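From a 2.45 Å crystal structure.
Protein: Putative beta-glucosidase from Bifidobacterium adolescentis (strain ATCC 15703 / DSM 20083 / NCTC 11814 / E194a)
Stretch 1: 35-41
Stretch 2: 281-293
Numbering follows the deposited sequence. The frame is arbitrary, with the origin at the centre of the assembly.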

# COMPACT_ATOMS: atom_id res chain seq x y z
N LYS A 35 -6.14 -23.86 30.74
CA LYS A 35 -5.76 -24.96 29.87
C LYS A 35 -4.63 -24.54 28.95
O LYS A 35 -4.46 -25.10 27.86
CB LYS A 35 -6.97 -25.48 29.09
CG LYS A 35 -8.03 -26.03 30.03
CD LYS A 35 -9.11 -26.79 29.30
CE LYS A 35 -10.03 -27.46 30.28
NZ LYS A 35 -11.10 -28.21 29.57
N GLY A 36 -3.84 -23.56 29.38
CA GLY A 36 -2.63 -23.19 28.68
C GLY A 36 -2.81 -22.38 27.42
O GLY A 36 -1.95 -22.44 26.53
N ILE A 37 -3.90 -21.63 27.31
CA ILE A 37 -4.15 -20.78 26.16
C ILE A 37 -4.21 -19.34 26.65
O ILE A 37 -5.25 -18.86 27.10
CB ILE A 37 -5.45 -21.17 25.43
CG1 ILE A 37 -5.39 -22.64 25.02
CG2 ILE A 37 -5.65 -20.29 24.21
CD1 ILE A 37 -6.62 -23.10 24.28
N PRO A 38 -3.10 -18.61 26.58
CA PRO A 38 -3.10 -17.22 27.06
C PRO A 38 -3.82 -16.29 26.10
O PRO A 38 -3.85 -16.51 24.89
CB PRO A 38 -1.61 -16.87 27.15
CG PRO A 38 -0.90 -18.21 27.19
CD PRO A 38 -1.74 -19.11 26.34
N GLY A 39 -4.43 -15.25 26.67
CA GLY A 39 -5.10 -14.26 25.86
C GLY A 39 -4.17 -13.13 25.49
O GLY A 39 -4.20 -12.06 26.10
N TYR A 40 -3.32 -13.37 24.49
CA TYR A 40 -2.31 -12.40 24.09
C TYR A 40 -2.95 -11.12 23.56
O TYR A 40 -4.07 -11.12 23.04
CB TYR A 40 -1.40 -13.00 23.01
CG TYR A 40 -0.55 -14.17 23.46
CD1 TYR A 40 0.10 -14.15 24.69
CD2 TYR A 40 -0.39 -15.29 22.65
CE1 TYR A 40 0.89 -15.21 25.09
CE2 TYR A 40 0.40 -16.35 23.05
CZ TYR A 40 1.04 -16.31 24.27
OH TYR A 40 1.82 -17.36 24.69
N MET A 41 -2.20 -10.03 23.66
CA MET A 41 -2.69 -8.72 23.23
C MET A 41 -2.58 -8.57 21.72
O MET A 41 -1.59 -8.98 21.10
CB MET A 41 -1.91 -7.59 23.91
CG MET A 41 -2.34 -6.19 23.47
SD MET A 41 -1.39 -4.82 24.17
CE MET A 41 -1.86 -4.91 25.90
N MET A 281 -7.70 -20.65 16.39
CA MET A 281 -7.34 -19.71 17.44
C MET A 281 -6.32 -20.31 18.39
O MET A 281 -5.47 -19.58 18.93
CB MET A 281 -8.58 -19.26 18.20
CG MET A 281 -9.57 -18.48 17.35
SD MET A 281 -8.79 -17.19 16.34
CE MET A 281 -8.02 -16.17 17.60
N VAL A 282 -6.39 -21.63 18.62
CA VAL A 282 -5.36 -22.31 19.39
C VAL A 282 -4.03 -22.30 18.64
O VAL A 282 -2.97 -22.04 19.22
CB VAL A 282 -5.79 -23.74 19.74
CG1 VAL A 282 -4.70 -24.47 20.50
CG2 VAL A 282 -7.07 -23.73 20.55
N ASP A 283 -4.08 -22.56 17.32
CA ASP A 283 -2.86 -22.55 16.52
C ASP A 283 -2.20 -21.18 16.51
O ASP A 283 -0.97 -21.08 16.50
CB ASP A 283 -3.17 -22.98 15.08
CG ASP A 283 -3.55 -24.44 14.97
OD1 ASP A 283 -3.11 -25.23 15.83
OD2 ASP A 283 -4.28 -24.80 14.03
N LEU A 284 -3.01 -20.11 16.50
CA LEU A 284 -2.45 -18.77 16.55
C LEU A 284 -1.66 -18.56 17.84
O LEU A 284 -0.55 -18.00 17.82
CB LEU A 284 -3.56 -17.73 16.43
CG LEU A 284 -3.06 -16.29 16.57
CD1 LEU A 284 -2.03 -15.97 15.50
CD2 LEU A 284 -4.22 -15.33 16.54
N VAL A 285 -2.22 -18.97 18.97
CA VAL A 285 -1.50 -18.86 20.24
C VAL A 285 -0.21 -19.65 20.19
O VAL A 285 0.85 -19.17 20.61
CB VAL A 285 -2.41 -19.30 21.40
CG1 VAL A 285 -1.59 -19.49 22.67
CG2 VAL A 285 -3.50 -18.26 21.64
N ASN A 286 -0.26 -20.87 19.63
CA ASN A 286 0.95 -21.69 19.56
C ASN A 286 1.98 -21.09 18.61
O ASN A 286 3.19 -21.19 18.85
CB ASN A 286 0.58 -23.12 19.16
CG ASN A 286 -0.15 -23.86 20.28
OD1 ASN A 286 0.07 -23.60 21.46
ND2 ASN A 286 -1.03 -24.79 19.91
N LYS A 287 1.53 -20.47 17.51
CA LYS A 287 2.47 -19.83 16.59
C LYS A 287 3.18 -18.65 17.24
O LYS A 287 4.35 -18.39 16.94
CB LYS A 287 1.74 -19.36 15.33
CG LYS A 287 1.29 -20.47 14.40
CD LYS A 287 0.54 -19.90 13.20
CE LYS A 287 -0.03 -21.02 12.33
NZ LYS A 287 -0.80 -20.49 11.16
N THR A 288 2.50 -17.93 18.13
CA THR A 288 3.05 -16.74 18.77
C THR A 288 3.58 -17.00 20.17
O THR A 288 4.07 -16.07 20.81
CB THR A 288 1.98 -15.65 18.83
OG1 THR A 288 0.89 -16.11 19.64
CG2 THR A 288 1.45 -15.36 17.43
N ARG A 289 3.51 -18.25 20.64
CA ARG A 289 3.83 -18.55 22.04
C ARG A 289 5.29 -18.27 22.35
O ARG A 289 5.61 -17.64 23.37
CB ARG A 289 3.50 -20.02 22.34
CG ARG A 289 3.71 -20.43 23.79
CD ARG A 289 3.40 -21.91 24.02
NE ARG A 289 2.02 -22.22 23.64
CZ ARG A 289 0.98 -22.14 24.47
NH1 ARG A 289 1.16 -21.77 25.73
NH2 ARG A 289 -0.23 -22.43 24.04
N SER A 290 6.19 -18.72 21.48
CA SER A 290 7.62 -18.57 21.74
C SER A 290 8.00 -17.11 21.90
O SER A 290 8.69 -16.74 22.86
CB SER A 290 8.43 -19.22 20.62
OG SER A 290 9.77 -19.42 21.03
N ALA A 291 7.57 -16.25 20.97
CA ALA A 291 7.94 -14.84 21.06
C ALA A 291 7.36 -14.18 22.30
O ALA A 291 7.99 -13.28 22.87
CB ALA A 291 7.48 -14.10 19.80
N MET A 292 6.20 -14.63 22.77
CA MET A 292 5.61 -14.04 23.97
C MET A 292 6.16 -14.64 25.25
O MET A 292 5.84 -14.15 26.34
CB MET A 292 4.08 -14.20 23.95
CG MET A 292 3.36 -13.52 22.79
SD MET A 292 3.52 -11.73 22.74
CE MET A 292 4.80 -11.50 21.51
N SER A 293 6.99 -15.67 25.17
CA SER A 293 7.65 -16.21 26.35
C SER A 293 9.03 -15.61 26.58
O SER A 293 9.66 -15.94 27.59
CB SER A 293 7.76 -17.74 26.24
OG SER A 293 6.47 -18.32 26.17

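Two pieces of one chain, nearly 250 residues apart in sequence, meet here: an irregular segment, 35-41, laid along a helix that enters stretch 2 already under way. The contact buries 414 Å² in total, and the helix supplies its share at a spacing of three or four residues, Val 282, Val 285, Thr 288, Arg 289 and Met 292, so that one side of it faces the segment.

Val 282 opens the contact. Its CG2 lies 3.8 Å from CD1 of Ile 37, the far end of an isoleucine whose m,t rotamer extends the side chain along the helix. Both residues are buried, and neither has a polar side-chain atom needing a partner.

One turn later, Val 285 is the hub. Its CA is 6.8 Å from that of Ile 37, the shortest CA-to-CA distance between the stretches, and a short branched side chain suits that spacing. The closest pairs are CG2 with Ile 37 CG2 at 3.9 Å, and CG1 with Pro 38 CD and with Tyr 40 CE2, both at 3.7 Å.

Thr 288 points its CA-to-CB bond toward the segment, and its OG1 comes within 3.4 Å of Tyr 40 CD2. That hydroxyl can be satisfied by its own helix, where the carbonyl oxygens of Leu 284 and Val 285 are both within reach, so a polar group can sit buried beside an aromatic ring.

Arg 289 makes the polar link. Its CA-to-CB bond runs sideways, but the long chain brings the guanidinium back to the segment, where NH2 donates to Gly 36 O at 3.0 Å and NH1 donates to the same oxygen at 3.3 Å. The carbonyl sits at the edge of the guanidinium, near its plane, as a forked pair of donors requires. From within the helix, Asn 286 OD1 accepts from Arg 289 NH2 at 2.8 Å and from Arg 289 NE at 3.2 Å, which helps hold the group in position. Gly 36 has a positive phi of 76°, a conformation that favours glycine in its own right. Arg 289 also packs by van der Waals contact: Pro 38 CD lies 4.0 Å from its NH1, and Tyr 40 OH 3.7 Å from its CG.

Met 292 completes the contact by covering one face of Tyr 40. Its CG stands 3.7 Å from the centroid of the Tyr 40 ring and only 9° off the normal, a CH-pi contact, and its CB is 3.5 Å from Tyr 40 CE1. The first methylenes of the methionine cover the ring, while its end leads away from the segment. The tyrosine, with 108 Å² covered, gives more surface to the contact than any other residue. The rule to read is economical: small branched residues where CA atoms are close, an aromatic plate spanning two helical turns, and one arginine clasping a backbone carbonyl.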